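Intimin (Escherichia coli, PDB 1F00) is a bacterial adhesin that helps enteropathogenic cells attach intimately to host cells by binding its receptor Tir. Local coordinates at residues Val118-Gly123 with Ile186-Ser191; Thr162-Val167 with Thr176-Thr181. All coordinates share one frame; numbering follows the deposited sequence.

Contact 1. Residues Val118-Gly123 with Ile186-Ser191; sequences VWLQYG and IVPNMS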
loop_
_atom_site.group_PDB
_atom_site.type_symbol
_atom_site.label_atom_id
_atom_site.label_comp_id
_atom_site.label_asym_id
_atom_site.label_seq_id
_atom_site.Cartn_x
_atom_site.Cartn_y
_atom_site.Cartn_z
ATOM N N VAL A 118 -5.061 13.948 10.562
ATOM C CA VAL A 118 -5.726 13.870 11.863
ATOM C C VAL A 118 -6.275 12.449 11.866
ATOM O O VAL A 118 -7.076 12.082 11.003
ATOM C CB VAL A 118 -6.883 14.881 11.984
ATOM C CG1 VAL A 118 -7.540 14.762 13.350
ATOM C CG2 VAL A 118 -6.353 16.288 11.787
ATOM N N TRP A 119 -5.835 11.635 12.815
ATOM C CA TRP A 119 -6.264 10.242 12.833
ATOM C C TRP A 119 -7.178 9.806 13.952
ATOM O O TRP A 119 -6.856 9.971 15.127
ATOM C CB TRP A 119 -5.067 9.293 12.912
ATOM C CG TRP A 119 -4.023 9.388 11.857
ATOM C CD1 TRP A 119 -4.056 10.123 10.709
ATOM C CD2 TRP A 119 -2.775 8.689 11.855
ATOM N NE1 TRP A 119 -2.897 9.925 9.988
ATOM C CE2 TRP A 119 -2.093 9.048 10.673
ATOM C CE3 TRP A 119 -2.167 7.790 12.744
ATOM C CZ2 TRP A 119 -0.828 8.542 10.353
ATOM C CZ3 TRP A 119 -0.909 7.285 12.426
ATOM C CH2 TRP A 119 -0.254 7.666 11.239
ATOM N N LEU A 120 -8.315 9.232 13.584
ATOM C CA LEU A 120 -9.196 8.665 14.585
ATOM C C LEU A 120 -8.394 7.393 14.887
ATOM O O LEU A 120 -8.043 6.660 13.959
ATOM C CB LEU A 120 -10.542 8.287 13.961
ATOM C CG LEU A 120 -11.491 7.457 14.827
ATOM C CD1 LEU A 120 -11.857 8.233 16.087
ATOM C CD2 LEU A 120 -12.749 7.124 14.023
ATOM N N GLN A 121 -8.070 7.127 16.145
ATOM C CA GLN A 121 -7.303 5.914 16.427
ATOM C C GLN A 121 -8.063 4.681 15.954
ATOM O O GLN A 121 -9.259 4.537 16.218
ATOM C CB GLN A 121 -6.992 5.767 17.920
ATOM C CG GLN A 121 -5.952 4.676 18.170
ATOM C CD GLN A 121 -5.598 4.475 19.638
ATOM O OE1 GLN A 121 -4.452 4.186 19.967
ATOM N NE2 GLN A 121 -6.581 4.611 20.516
ATOM N N TYR A 122 -7.358 3.799 15.253
ATOM C CA TYR A 122 -7.936 2.572 14.723
ATOM C C TYR A 122 -8.851 2.838 13.536
ATOM O O TYR A 122 -9.657 1.994 13.155
ATOM C CB TYR A 122 -8.665 1.804 15.834
ATOM C CG TYR A 122 -7.723 1.450 16.966
ATOM C CD1 TYR A 122 -8.075 1.674 18.296
ATOM C CD2 TYR A 122 -6.445 0.952 16.698
ATOM C CE1 TYR A 122 -7.173 1.421 19.333
ATOM C CE2 TYR A 122 -5.538 0.695 17.723
ATOM C CZ TYR A 122 -5.905 0.932 19.037
ATOM O OH TYR A 122 -5.009 0.687 20.050
ATOM N N GLY A 123 -8.722 4.030 12.962
ATOM C CA GLY A 123 -9.483 4.355 11.774
ATOM C C GLY A 123 -8.854 3.464 10.716
ATOM O O GLY A 123 -7.705 3.035 10.880
ATOM N N ILE A 186 -6.855 10.868 17.754
ATOM C CA ILE A 186 -8.101 10.937 18.517
ATOM C C ILE A 186 -8.361 9.605 19.214
ATOM O O ILE A 186 -8.518 8.576 18.561
ATOM C CB ILE A 186 -9.284 11.275 17.570
ATOM C CG1 ILE A 186 -8.906 12.460 16.671
ATOM C CG2 ILE A 186 -10.526 11.595 18.378
ATOM C CD1 ILE A 186 -8.511 13.719 17.437
ATOM N N VAL A 187 -8.421 9.625 20.540
ATOM C CA VAL A 187 -8.608 8.393 21.297
ATOM C C VAL A 187 -9.856 8.339 22.179
ATOM O O VAL A 187 -9.835 8.799 23.316
ATOM C CB VAL A 187 -7.369 8.125 22.183
ATOM C CG1 VAL A 187 -7.553 6.839 22.980
ATOM C CG2 VAL A 187 -6.113 8.055 21.313
ATOM N N PRO A 188 -10.960 7.780 21.658
ATOM C CA PRO A 188 -12.201 7.675 22.436
ATOM C C PRO A 188 -12.065 6.519 23.432
ATOM O O PRO A 188 -11.589 5.438 23.072
ATOM C CB PRO A 188 -13.264 7.360 21.377
ATOM C CG PRO A 188 -12.651 7.818 20.083
ATOM C CD PRO A 188 -11.202 7.437 20.248
ATOM N N ASN A 189 -12.467 6.747 24.675
ATOM C CA ASN A 189 -12.409 5.707 25.697
ATOM C C ASN A 189 -13.855 5.215 25.871
ATOM O O ASN A 189 -14.639 5.787 26.626
ATOM C CB ASN A 189 -11.833 6.298 26.991
ATOM C CG ASN A 189 -10.382 6.765 26.822
ATOM O OD1 ASN A 189 -9.452 5.951 26.822
ATOM N ND2 ASN A 189 -10.187 8.079 26.657
ATOM N N MET A 190 -14.189 4.139 25.162
ATOM C CA MET A 190 -15.545 3.591 25.148
ATOM C C MET A 190 -16.024 2.655 26.262
ATOM O O MET A 190 -17.175 2.212 26.230
ATOM C CB MET A 190 -15.780 2.888 23.805
ATOM C CG MET A 190 -15.477 3.750 22.590
ATOM S SD MET A 190 -16.196 5.391 22.742
ATOM C CE MET A 190 -17.967 4.989 22.907
ATOM N N SER A 191 -15.182 2.351 27.241
ATOM C CA SER A 191 -15.593 1.429 28.298
ATOM C C SER A 191 -16.635 1.977 29.277
ATOM O O SER A 191 -17.355 1.207 29.924
ATOM C CB SER A 191 -14.364 0.940 29.071
ATOM O OG SER A 191 -13.684 2.017 29.692
#

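Contact 2. Residues Thr162-Val167 with Thr176-Thr181; sequences TTTISV and TYTIAT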
loop_
_atom_site.group_PDB
_atom_site.type_symbol
_atom_site.label_atom_id
_atom_site.label_comp_id
_atom_site.label_asym_id
_atom_site.label_seq_id
_atom_site.Cartn_x
_atom_site.Cartn_y
_atom_site.Cartn_z
ATOM N N THR A 162 5.693 7.712 11.893
ATOM C CA THR A 162 5.830 7.541 10.463
ATOM C C THR A 162 6.402 6.160 10.171
ATOM O O THR A 162 7.322 5.694 10.844
ATOM C CB THR A 162 6.746 8.632 9.857
ATOM O OG1 THR A 162 6.930 8.385 8.460
ATOM C CG2 THR A 162 8.099 8.645 10.552
ATOM N N THR A 163 5.822 5.488 9.185
ATOM C CA THR A 163 6.293 4.171 8.806
ATOM C C THR A 163 5.968 3.991 7.332
ATOM O O THR A 163 5.482 4.917 6.679
ATOM C CB THR A 163 5.616 3.062 9.664
ATOM O OG1 THR A 163 6.285 1.813 9.444
ATOM C CG2 THR A 163 4.135 2.916 9.300
ATOM N N THR A 164 6.247 2.816 6.793
ATOM C CA THR A 164 5.966 2.585 5.390
ATOM C C THR A 164 5.155 1.312 5.197
ATOM O O THR A 164 5.340 0.335 5.923
ATOM C CB THR A 164 7.275 2.474 4.575
ATOM O OG1 THR A 164 8.129 1.490 5.174
ATOM C CG2 THR A 164 8.000 3.816 4.531
ATOM N N ILE A 165 4.235 1.347 4.240
ATOM C CA ILE A 165 3.429 0.172 3.914
ATOM C C ILE A 165 3.959 -0.261 2.563
ATOM O O ILE A 165 4.058 0.555 1.643
ATOM C CB ILE A 165 1.929 0.507 3.779
ATOM C CG1 ILE A 165 1.406 1.100 5.087
ATOM C CG2 ILE A 165 1.141 -0.757 3.399
ATOM C CD1 ILE A 165 1.625 0.209 6.301
ATOM N N SER A 166 4.324 -1.535 2.451
ATOM C CA SER A 166 4.863 -2.063 1.211
ATOM C C SER A 166 4.000 -3.183 0.653
ATOM O O SER A 166 3.396 -3.946 1.398
ATOM C CB SER A 166 6.282 -2.601 1.434
ATOM O OG SER A 166 7.179 -1.575 1.821
ATOM N N VAL A 167 3.933 -3.263 -0.666
ATOM C CA VAL A 167 3.187 -4.329 -1.310
ATOM C C VAL A 167 4.156 -5.014 -2.259
ATOM O O VAL A 167 5.013 -4.359 -2.865
ATOM C CB VAL A 167 1.980 -3.801 -2.128
ATOM C CG1 VAL A 167 2.459 -2.886 -3.245
ATOM C CG2 VAL A 167 1.197 -4.977 -2.713
ATOM N N THR A 176 6.097 0.891 -2.434
ATOM C CA THR A 176 5.905 1.315 -1.053
ATOM C C THR A 176 5.310 2.707 -0.894
ATOM O O THR A 176 5.559 3.610 -1.703
ATOM C CB THR A 176 7.234 1.300 -0.281
ATOM O OG1 THR A 176 8.108 2.293 -0.830
ATOM C CG2 THR A 176 7.898 -0.050 -0.391
ATOM N N TYR A 177 4.526 2.858 0.165
ATOM C CA TYR A 177 3.876 4.116 0.506
ATOM C C TYR A 177 4.290 4.497 1.924
ATOM O O TYR A 177 4.213 3.676 2.839
ATOM C CB TYR A 177 2.355 3.964 0.438
ATOM C CG TYR A 177 1.613 5.133 1.046
ATOM C CD1 TYR A 177 1.129 5.071 2.348
ATOM C CD2 TYR A 177 1.440 6.321 0.334
ATOM C CE1 TYR A 177 0.492 6.159 2.932
ATOM C CE2 TYR A 177 0.807 7.421 0.914
ATOM C CZ TYR A 177 0.338 7.330 2.210
ATOM O OH TYR A 177 -0.274 8.411 2.803
ATOM N N THR A 178 4.727 5.738 2.110
ATOM C CA THR A 178 5.139 6.176 3.433
ATOM C C THR A 178 4.022 6.926 4.139
ATOM O O THR A 178 3.434 7.864 3.593
ATOM C CB THR A 178 6.365 7.097 3.365
ATOM O OG1 THR A 178 5.993 8.335 2.747
ATOM C CG2 THR A 178 7.454 6.455 2.552
ATOM N N ILE A 179 3.729 6.493 5.357
ATOM C CA ILE A 179 2.705 7.114 6.180
ATOM C C ILE A 179 3.394 8.228 6.955
ATOM O O ILE A 179 4.299 7.971 7.754
ATOM C CB ILE A 179 2.096 6.092 7.178
ATOM C CG1 ILE A 179 1.256 5.060 6.416
ATOM C CG2 ILE A 179 1.245 6.807 8.213
ATOM C CD1 ILE A 179 0.725 3.945 7.284
ATOM N N ALA A 180 2.980 9.464 6.702
ATOM C CA ALA A 180 3.562 10.615 7.378
ATOM C C ALA A 180 3.032 10.716 8.799
ATOM O O ALA A 180 1.929 10.258 9.093
ATOM C CB ALA A 180 3.242 11.896 6.608
ATOM N N THR A 181 3.829 11.322 9.675
ATOM C CA THR A 181 3.447 11.494 11.068
ATOM C C THR A 181 2.247 12.433 11.120
ATOM O O THR A 181 2.269 13.512 10.533
ATOM C CB THR A 181 4.600 12.101 11.885
ATOM O OG1 THR A 181 5.746 11.245 11.790
ATOM C CG2 THR A 181 4.207 12.243 13.349
#

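Contact 1. Residues Val118-Gly123 with Ile186-Ser191
L120 and I186 pair across a parallel bridge, with two backbone hydrogen bonds fixing the register. The amide N of I186 donates to W119 O (2.8 Å), and I186 O accepts from Q121 N (2.9 Å). I186 thus holds both residues flanking L120, as a parallel bridge requires.

L120 and I186 project to the same face of the sheet. L120 has CG anti to the backbone N (chi1 170°), and chi2 of 61° then places its CD1 branch, which meets the CG of the P188 ring (4.1 Å) as the two side chains cross at about a right angle; the same methyl lies 4.3 Å from I186 CB. I186 CG1 also touches V118 CG1, at 4.3 Å. Across the opposite face, the extended Q121 side chain lies across V187, with Q121 CD 4.0 Å from V187 CG2.

Helix 214-224 covers the face that carries L120 and I186: V220 touches I186 and V118, while W224 packs on L120 and donates its NE1 to V118 O. W119 heads away from I186, its indole NE1 bonded to P116 O. Beyond L120 the chain leaves strand geometry through a type II turn, closed by the bond from G123 N to L120 O (2.9 Å). Q121 CG lies over the centre of the Y122 ring within this turn.

Strand 118-120 leads into strand 124-130 of the Ig-like domain, yet forms an edge of the sheet of strand 184-190 in the lectin-like domain. Directional backbone bonds and buried apolar side chains therefore act together at this junction, consistent with a well-defined rather than freely swivelling connection.

Contact 2. Residues Thr162-Val167 with Thr176-Thr181
I165 and I179 lie at a slant to each other on the buried face of an antiparallel hairpin, where they belong to successive hydrogen-bonded pairs. I179 runs extended, its CD1 anti to CA (chi2 175°), and this methyl comes against I165 CG1 at 3.7 Å. T163, the direct partner of I179, lies side by side with it and points the same way, bringing its CG2 methyl to 4.1 Å from the same CD1. L127 of strand 124-130 packs on I165 from within the Ig-like sandwich.

On the opposite face T164 and T178 meet methyl to methyl. In each, OG1 stands between the backbone N and carbonyl carbon, which leaves CG2 anti to that carbonyl carbon; the two CG2 atoms are only 3.3 Å apart, tighter than usual for carbons. This closeness accompanies a non-hydrogen-bonded pair, where the backbones come nearest.

T162 makes a polar contact instead. Its OG1, anti to the backbone N (chi1 176°), donates to I179 O at 2.8 Å, tilted from the carbonyl plane. T163 N reaches that oxygen on an in-plane lone pair through a longer bond (3.2 Å), so one carbonyl is gripped by two donors at the hairpin's open end. T181 OG1 lies 3.4 Å from T162 CB, the two side chains crossing at about a right angle.

Between these groups the backbones are joined by I179 N to T163 O, I165 N to Y177 O and Y177 N to I165 O; strand 136-140 borders strand 163-169 on its other side. I165, I179 and the T163 methyl thus form an inner apolar face, the T164 and T178 methyls pack on the other, and T162 adds a side-chain bond where regular strand pairing ends.

In the fold
The two contacts have centres about 20 Å apart and meet through one side chain. W119, whose backbone O helps hold contact 1, sends its indole to contact 2: W119 CZ2 packs 3.4 Å from I179 CG2 and 3.5 Å from A180 O. Contact 2 is nested inside the loop closed by contact 1, both its segments lying between G123 and I186; the chain from strand 173-179 to strand 184-190 is the covalent connection. Contact 2 is internal to the Ig-like domain, whereas contact 1 ties strand 118-120, which leads into strand 124-130, to the lectin-like domain. That bridge and the W119 packing are consistent with a rigid support for presenting the lectin-like domain to the receptor.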